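Local coordinates for protein LYND (Lyngbya aestuarii, PDB 4V1T) that probably converts cysteines of a precursor peptide to thiazolines, as an ATP-dependent cyclodehydratase of the YcaO family, at residues P164-I169 / Q178-V183; Q172-Q177 / C311-D316. One frame throughout, in Å; residues are numbered along the deposited sequence.

Contact 1. Residues P164-I169 / Q178-V183; sequences PELAKI and QTWLLV
Ile169 lays its CG2 methyl over one face of the Trp180 indole, and Leu166 meets Leu182 beside it, joining helix 165-176 to strand 180-184 in a beta-alpha-beta unit that starts with strand 154-157. CG2 sits 4.1 Å from the centroid of the six-membered ring and 14° off its normal, a CH-pi contact. It is offset toward the rim of the indole, where the nearest ring atom is Trp180 CE3, 4.0 Å from Ile169 CG2. Leu166 and Leu182 reach toward each other tip to tip: CD2 of Leu166 is 3.9 Å from CD2 of Leu182, and CD1 of Leu166 lies 4.0 Å from CD1 of Leu182. The side-chain contacts are all apolar, and no hydrogen bond crosses between 164-169 and 178-183.

Trp180 carries CG between its backbone N and carbonyl carbon (chi1 56°), which places the six-membered ring between the strand and the helix, where Ile169 CG2 meets its face. The axes of 165-169 and 180-183 approach to 11.7 Å and run nearly antiparallel (164°), a spacing bridged by Leu166, Ile169, Trp180 and Leu182. Further out, Phe196 of strand 189-196 stacks its ring on Trp180, and the backbones of the two residues are hydrogen-bonded. Trp204 of helix 204-213 touches Leu166, Trp180 and Leu182, while Val156 of strand 154-157 touches Leu166 and Trp180. Where the chain enters the strand, the Gln178 amide reaches the carbonyl of the next residue, NE2 donating to Thr179 O at 3.0 Å and also bonding to Thr151 O.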
ATOM      1  N   PRO B 164     -30.172  -5.948 -17.001  1.00 52.64           N
ATOM      2  CA  PRO B 164     -31.041  -7.016 -16.485  1.00 58.11           C
ATOM      3  C   PRO B 164     -30.979  -8.339 -17.261  1.00 61.42           C
ATOM      4  O   PRO B 164     -31.289  -9.376 -16.691  1.00 68.50           O
ATOM      5  CB  PRO B 164     -32.457  -6.402 -16.559  1.00 61.13           C
ATOM      6  CG  PRO B 164     -32.336  -5.195 -17.405  1.00 56.12           C
ATOM      7  CD  PRO B 164     -30.925  -4.709 -17.244  1.00 52.25           C
ATOM      8  N   GLU B 165     -30.576  -8.304 -18.526  1.00 51.77           N
ATOM      9  CA  GLU B 165     -30.456  -9.525 -19.309  1.00 66.93           C
ATOM     10  C   GLU B 165     -29.340 -10.441 -18.780  1.00 67.35           C
ATOM     11  O   GLU B 165     -29.362 -11.646 -19.005  1.00 59.08           O
ATOM     12  CB  GLU B 165     -30.185  -9.204 -20.775  1.00 76.19           C
ATOM     13  CG  GLU B 165     -29.948 -10.456 -21.612  1.00 81.35           C
ATOM     14  CD  GLU B 165     -29.905 -10.194 -23.099  1.00 81.07           C
ATOM     15  OE1 GLU B 165     -30.311  -9.095 -23.538  1.00 78.83           O
ATOM     16  OE2 GLU B 165     -29.461 -11.113 -23.825  1.00 69.07           O
ATOM     17  N   LEU B 166     -28.369  -9.865 -18.081  1.00 61.51           N
ATOM     18  CA  LEU B 166     -27.284 -10.657 -17.519  1.00 57.79           C
ATOM     19  C   LEU B 166     -27.801 -11.643 -16.474  1.00 51.37           C
ATOM     20  O   LEU B 166     -27.183 -12.679 -16.227  1.00 49.12           O
ATOM     21  CB  LEU B 166     -26.212  -9.753 -16.923  1.00 49.59           C
ATOM     22  CG  LEU B 166     -25.487  -8.857 -17.930  1.00 53.73           C
ATOM     23  CD1 LEU B 166     -24.545  -7.916 -17.213  1.00 53.64           C
ATOM     24  CD2 LEU B 166     -24.730  -9.667 -18.965  1.00 63.92           C
ATOM     25  N   ALA B 167     -28.942 -11.329 -15.875  1.00 49.38           N
ATOM     26  CA  ALA B 167     -29.530 -12.203 -14.875  1.00 57.05           C
ATOM     27  C   ALA B 167     -29.931 -13.524 -15.517  1.00 54.16           C
ATOM     28  O   ALA B 167     -29.701 -14.597 -14.960  1.00 54.74           O
ATOM     29  CB  ALA B 167     -30.731 -11.536 -14.228  1.00 65.37           C
ATOM     30  N   LYS B 168     -30.520 -13.437 -16.705  1.00 49.72           N
ATOM     31  CA  LYS B 168     -30.941 -14.623 -17.438  1.00 62.98           C
ATOM     32  C   LYS B 168     -29.730 -15.426 -17.920  1.00 54.51           C
ATOM     33  O   LYS B 168     -29.711 -16.655 -17.849  1.00 60.04           O
ATOM     34  CB  LYS B 168     -31.813 -14.226 -18.628  1.00 74.45           C
ATOM     35  CG  LYS B 168     -32.350 -15.409 -19.412  1.00 83.16           C
ATOM     36  CD  LYS B 168     -33.077 -14.956 -20.666  1.00 90.34           C
ATOM     37  CE  LYS B 168     -33.694 -16.136 -21.403  1.00 96.03           C
ATOM     38  NZ  LYS B 168     -34.823 -16.755 -20.643  1.00112.25           N
ATOM     39  N   ILE B 169     -28.725 -14.732 -18.430  1.00 59.12           N
ATOM     40  CA  ILE B 169     -27.526 -15.411 -18.895  1.00 54.09           C
ATOM     41  C   ILE B 169     -26.872 -16.154 -17.724  1.00 45.50           C
ATOM     42  O   ILE B 169     -26.428 -17.298 -17.861  1.00 51.64           O
ATOM     43  CB  ILE B 169     -26.531 -14.420 -19.527  1.00 62.08           C
ATOM     44  CG1 ILE B 169     -27.111 -13.879 -20.835  1.00 55.19           C
ATOM     45  CG2 ILE B 169     -25.174 -15.094 -19.768  1.00 53.77           C
ATOM     46  CD1 ILE B 169     -26.242 -12.829 -21.508  1.00 56.64           C
ATOM     47  N   GLN B 178     -22.066 -23.538 -17.643  1.00 46.36           N
ATOM     48  CA  GLN B 178     -21.322 -22.815 -18.673  1.00 51.04           C
ATOM     49  C   GLN B 178     -20.434 -21.747 -18.047  1.00 47.41           C
ATOM     50  O   GLN B 178     -20.900 -20.908 -17.280  1.00 49.83           O
ATOM     51  CB  GLN B 178     -22.294 -22.177 -19.677  1.00 56.93           C
ATOM     52  CG  GLN B 178     -21.647 -21.309 -20.750  1.00 53.78           C
ATOM     53  CD  GLN B 178     -20.877 -22.107 -21.776  1.00 52.31           C
ATOM     54  OE1 GLN B 178     -21.414 -23.012 -22.401  1.00 65.93           O
ATOM     55  NE2 GLN B 178     -19.604 -21.772 -21.959  1.00 51.45           N
ATOM     56  N   THR B 179     -19.151 -21.783 -18.378  1.00 46.48           N
ATOM     57  CA  THR B 179     -18.231 -20.753 -17.949  1.00 43.75           C
ATOM     58  C   THR B 179     -18.323 -19.584 -18.938  1.00 41.03           C
ATOM     59  O   THR B 179     -18.317 -19.787 -20.146  1.00 35.64           O
ATOM     60  CB  THR B 179     -16.784 -21.277 -17.873  1.00 42.12           C
ATOM     61  OG1 THR B 179     -16.676 -22.229 -16.814  1.00 42.22           O
ATOM     62  CG2 THR B 179     -15.803 -20.151 -17.615  1.00 39.22           C
ATOM     63  N   TRP B 180     -18.413 -18.364 -18.424  1.00 40.00           N
ATOM     64  CA  TRP B 180     -18.554 -17.206 -19.286  1.00 39.20           C
ATOM     65  C   TRP B 180     -17.784 -16.005 -18.760  1.00 43.34           C
ATOM     66  O   TRP B 180     -17.451 -15.941 -17.575  1.00 34.65           O
ATOM     67  CB  TRP B 180     -20.032 -16.852 -19.471  1.00 40.01           C
ATOM     68  CG  TRP B 180     -20.800 -16.620 -18.193  1.00 45.87           C
ATOM     69  CD1 TRP B 180     -21.059 -17.539 -17.217  1.00 43.80           C
ATOM     70  CD2 TRP B 180     -21.445 -15.403 -17.778  1.00 42.60           C
ATOM     71  NE1 TRP B 180     -21.804 -16.964 -16.211  1.00 40.62           N
ATOM     72  CE2 TRP B 180     -22.056 -15.657 -16.535  1.00 43.34           C
ATOM     73  CE3 TRP B 180     -21.556 -14.122 -18.334  1.00 47.35           C
ATOM     74  CZ2 TRP B 180     -22.763 -14.680 -15.835  1.00 52.21           C
ATOM     75  CZ3 TRP B 180     -22.259 -13.149 -17.637  1.00 48.57           C
ATOM     76  CH2 TRP B 180     -22.854 -13.436 -16.403  1.00 50.91           C
ATOM     77  N   LEU B 181     -17.510 -15.062 -19.663  1.00 41.42           N
ATOM     78  CA  LEU B 181     -16.742 -13.861 -19.364  1.00 49.42           C
ATOM     79  C   LEU B 181     -17.566 -12.602 -19.634  1.00 52.68           C
ATOM     80  O   LEU B 181     -18.312 -12.535 -20.611  1.00 39.00           O
ATOM     81  CB  LEU B 181     -15.461 -13.828 -20.204  1.00 50.18           C
ATOM     82  CG  LEU B 181     -14.712 -12.491 -20.288  1.00 40.84           C
ATOM     83  CD1 LEU B 181     -14.131 -12.107 -18.949  1.00 41.93           C
ATOM     84  CD2 LEU B 181     -13.607 -12.558 -21.325  1.00 40.92           C
ATOM     85  N   LEU B 182     -17.429 -11.609 -18.761  1.00 37.63           N
ATOM     86  CA  LEU B 182     -18.067 -10.321 -18.956  1.00 45.24           C
ATOM     87  C   LEU B 182     -17.023  -9.287 -19.331  1.00 49.83           C
ATOM     88  O   LEU B 182     -15.912  -9.293 -18.811  1.00 40.82           O
ATOM     89  CB  LEU B 182     -18.809  -9.870 -17.697  1.00 43.26           C
ATOM     90  CG  LEU B 182     -20.333  -9.798 -17.720  1.00 55.94           C
ATOM     91  CD1 LEU B 182     -20.816  -9.193 -16.410  1.00 65.77           C
ATOM     92  CD2 LEU B 182     -20.868  -9.013 -18.905  1.00 65.02           C
ATOM     93  N   VAL B 183     -17.392  -8.399 -20.241  1.00 45.64           N
ATOM     94  CA  VAL B 183     -16.527  -7.297 -20.620  1.00 45.93           C
ATOM     95  C   VAL B 183     -17.359  -6.097 -21.059  1.00 45.16           C
ATOM     96  O   VAL B 183     -18.453  -6.245 -21.604  1.00 44.17           O
ATOM     97  CB  VAL B 183     -15.561  -7.696 -21.752  1.00 38.12           C
ATOM     98  CG1 VAL B 183     -16.312  -8.033 -23.006  1.00 46.60           C
ATOM     99  CG2 VAL B 183     -14.564  -6.584 -22.025  1.00 43.01           C
TER

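Contact 2. Residues Q172-Q177 / C311-D316; sequences QALESQ and CPTCGD. With ZN (zinc ion), chain K.
Leu174, near the end of helix 165-176, pushes one methyl against Thr313 and Cys314 in the zinc-binding loop 311-316. The apolar part is small and centred on Leu174 CD1, which lies 3.5 Å from Thr313 CG2 and 3.9 Å from Cys314 CB. The leucine and threonine side chains cross at about a right angle. Thr313 turns CG2 to the leucine, while its OG1 hydrogen-bonds to Asp205 OD2. Leu174 also touches Pro198 and Cys203, and Thr313 touches Asn170 and Lys171 of the preceding helical turn.

Metal bonds form the second group. The zinc ion is held by Cys311 SG at 2.3 Å and by Cys314 SG at 2.3 Å, and Cys203 and Cys206 complete the four-cysteine site. Cys314 turns its sulfur between the backbone N and the carbonyl carbon (chi1 80°), whereas Cys311 carries its own anti to N, and the two converge on the metal.

Hydrogen bonds shape the loop itself. Cys311 SG accepts two backbone N-H groups, from Thr313 N at 3.4 Å and from Cys314 N at 3.5 Å, the latter almost straight at 175°. Gly315 N donates to Cys311 O at 3.0 Å and closes the turn. This Cys-Pro-Thr-Cys-Gly turn, with N-H groups directed at the first sulfur, is a zinc knuckle. The two donors probably draw charge from the Cys311 thiolate, and four sulfur ligands are consistent with a structural zinc, with the helix touching its loop through Leu174 CD1.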
ATOM      1  N   GLN B 172     -28.917 -19.430 -16.867  1.00 54.06           N
ATOM      2  CA  GLN B 172     -28.654 -20.517 -17.794  1.00 62.37           C
ATOM      3  C   GLN B 172     -27.265 -21.084 -17.570  1.00 56.80           C
ATOM      4  O   GLN B 172     -27.077 -22.290 -17.626  1.00 59.78           O
ATOM      5  CB  GLN B 172     -28.785 -20.037 -19.240  1.00 59.28           C
ATOM      6  CG  GLN B 172     -30.207 -19.716 -19.662  1.00 81.25           C
ATOM      7  CD  GLN B 172     -30.294 -19.282 -21.113  1.00 95.85           C
ATOM      8  OE1 GLN B 172     -29.325 -18.783 -21.681  1.00110.24           O
ATOM      9  NE2 GLN B 172     -31.457 -19.476 -21.723  1.00 96.49           N
ATOM     10  N   ALA B 173     -26.299 -20.199 -17.326  1.00 62.94           N
ATOM     11  CA  ALA B 173     -24.911 -20.612 -17.135  1.00 49.87           C
ATOM     12  C   ALA B 173     -24.766 -21.499 -15.902  1.00 51.48           C
ATOM     13  O   ALA B 173     -24.013 -22.462 -15.912  1.00 60.04           O
ATOM     14  CB  ALA B 173     -24.009 -19.394 -17.025  1.00 48.43           C
ATOM     15  N   LEU B 174     -25.498 -21.172 -14.843  1.00 48.08           N
ATOM     16  CA  LEU B 174     -25.443 -21.958 -13.619  1.00 58.12           C
ATOM     17  C   LEU B 174     -26.078 -23.336 -13.797  1.00 61.72           C
ATOM     18  O   LEU B 174     -25.589 -24.325 -13.245  1.00 58.80           O
ATOM     19  CB  LEU B 174     -26.129 -21.212 -12.475  1.00 56.06           C
ATOM     20  CG  LEU B 174     -25.383 -19.995 -11.918  1.00 47.27           C
ATOM     21  CD1 LEU B 174     -26.249 -19.287 -10.887  1.00 51.92           C
ATOM     22  CD2 LEU B 174     -24.050 -20.379 -11.305  1.00 53.57           C
ATOM     23  N   GLU B 175     -27.160 -23.395 -14.569  1.00 58.85           N
ATOM     24  CA  GLU B 175     -27.834 -24.662 -14.850  1.00 64.21           C
ATOM     25  C   GLU B 175     -27.074 -25.474 -15.892  1.00 61.42           C
ATOM     26  O   GLU B 175     -26.984 -26.691 -15.792  1.00 63.59           O
ATOM     27  CB  GLU B 175     -29.265 -24.407 -15.322  1.00 74.42           C
ATOM     28  CG  GLU B 175     -30.151 -23.787 -14.250  1.00 88.16           C
ATOM     29  CD  GLU B 175     -31.514 -23.351 -14.775  1.00103.94           C
ATOM     30  OE1 GLU B 175     -31.723 -23.356 -16.009  1.00129.15           O
ATOM     31  OE2 GLU B 175     -32.380 -22.984 -13.949  1.00 81.35           O
ATOM     32  N   SER B 176     -26.517 -24.788 -16.880  1.00 62.80           N
ATOM     33  CA  SER B 176     -25.766 -25.434 -17.946  1.00 65.56           C
ATOM     34  C   SER B 176     -24.313 -25.710 -17.549  1.00 58.08           C
ATOM     35  O   SER B 176     -23.588 -26.387 -18.276  1.00 55.27           O
ATOM     36  CB  SER B 176     -25.806 -24.553 -19.197  1.00 71.40           C
ATOM     37  OG  SER B 176     -25.412 -25.275 -20.342  1.00 97.33           O
ATOM     38  N   GLN B 177     -23.902 -25.195 -16.394  1.00 62.87           N
ATOM     39  CA  GLN B 177     -22.504 -25.235 -15.972  1.00 59.18           C
ATOM     40  C   GLN B 177     -21.598 -24.633 -17.051  1.00 55.53           C
ATOM     41  O   GLN B 177     -20.510 -25.133 -17.328  1.00 49.70           O
ATOM     42  CB  GLN B 177     -22.083 -26.664 -15.610  1.00 65.04           C
ATOM     43  CG  GLN B 177     -22.356 -27.004 -14.150  1.00 76.60           C
ATOM     44  CD  GLN B 177     -22.320 -28.496 -13.862  1.00 78.52           C
ATOM     45  OE1 GLN B 177     -23.073 -28.992 -13.024  1.00 97.19           O
ATOM     46  NE2 GLN B 177     -21.442 -29.217 -14.546  1.00 65.97           N
ATOM     47  N   CYS B 311     -25.846 -16.423  -1.367  1.00 62.94           N
ATOM     48  CA  CYS B 311     -26.395 -15.878  -2.598  1.00 55.16           C
ATOM     49  C   CYS B 311     -27.744 -16.512  -2.919  1.00 47.65           C
ATOM     50  O   CYS B 311     -27.848 -17.739  -2.974  1.00 52.61           O
ATOM     51  CB  CYS B 311     -25.440 -16.105  -3.765  1.00 45.66           C
ATOM     52  SG  CYS B 311     -26.067 -15.460  -5.333  1.00 57.32           S
ATOM     53  N   PRO B 312     -28.781 -15.685  -3.145  1.00 51.27           N
ATOM     54  CA  PRO B 312     -30.098 -16.235  -3.521  1.00 53.14           C
ATOM     55  C   PRO B 312     -30.079 -17.096  -4.780  1.00 55.36           C
ATOM     56  O   PRO B 312     -30.968 -17.905  -4.955  1.00 51.82           O
ATOM     57  CB  PRO B 312     -30.963 -14.982  -3.760  1.00 57.77           C
ATOM     58  CG  PRO B 312     -30.045 -13.809  -3.665  1.00 61.12           C
ATOM     59  CD  PRO B 312     -28.856 -14.240  -2.872  1.00 56.32           C
ATOM     60  N   THR B 313     -29.076 -16.928  -5.636  1.00 48.20           N
ATOM     61  CA  THR B 313     -29.042 -17.621  -6.922  1.00 54.87           C
ATOM     62  C   THR B 313     -28.115 -18.844  -6.906  1.00 53.73           C
ATOM     63  O   THR B 313     -28.547 -19.945  -7.215  1.00 57.17           O
ATOM     64  CB  THR B 313     -28.587 -16.660  -8.038  1.00 50.99           C
ATOM     65  OG1 THR B 313     -29.375 -15.473  -7.986  1.00 49.87           O
ATOM     66  CG2 THR B 313     -28.737 -17.287  -9.395  1.00 49.14           C
ATOM     67  N   CYS B 314     -26.846 -18.640  -6.543  1.00 60.01           N
ATOM     68  CA  CYS B 314     -25.855 -19.716  -6.603  1.00 63.32           C
ATOM     69  C   CYS B 314     -25.481 -20.302  -5.238  1.00 53.47           C
ATOM     70  O   CYS B 314     -24.651 -21.192  -5.156  1.00 58.84           O
ATOM     71  CB  CYS B 314     -24.592 -19.219  -7.311  1.00 56.71           C
ATOM     72  SG  CYS B 314     -23.495 -18.231  -6.274  1.00 53.70           S
ATOM     73  N   GLY B 315     -26.098 -19.809  -4.170  1.00 58.13           N
ATOM     74  CA  GLY B 315     -25.751 -20.243  -2.821  1.00 52.22           C
ATOM     75  C   GLY B 315     -26.957 -20.687  -2.014  1.00 61.74           C
ATOM     76  O   GLY B 315     -27.996 -21.043  -2.575  1.00 56.53           O
ATOM     77  N   ASP B 316     -26.799 -20.673  -0.691  1.00 62.06           N
ATOM     78  CA  ASP B 316     -27.867 -21.006   0.237  1.00 60.13           C
ATOM     79  C   ASP B 316     -28.331 -19.747   0.973  1.00 53.04           C
ATOM     80  O   ASP B 316     -27.747 -19.366   1.982  1.00 47.75           O
ATOM     81  CB  ASP B 316     -27.393 -22.065   1.237  1.00 61.39           C
ATOM     82  CG  ASP B 316     -28.444 -22.383   2.299  1.00 66.82           C
ATOM     83  OD1 ASP B 316     -29.654 -22.148   2.060  1.00 64.68           O
ATOM     84  OD2 ASP B 316     -28.047 -22.871   3.375  1.00 72.53           O
TER
HETATM   85 ZN    ZN K 776     -24.090 -16.021  -6.419  1.00138.08          ZN

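How the contacts relate
Helix 165-176 serves both contacts: its first turns pack on strand 180-184 in contact 1, and its last turns meet the zinc loop in contact 2. The centres are 11 Å apart, and the segments alternate along the chain. They also touch directly. Gln178 N lies 2.8 Å from Ala173 O, a probable hydrogen bond between the helix end and the approach to the strand, and Trp180 NE1 packs 3.4 Å from Ala173 CB. The Trp180 side chain is about 10 Å from the zinc ion, near the metal site without touching its cysteines. Both contacts lie apart in sequence from the residues of the ADP pocket.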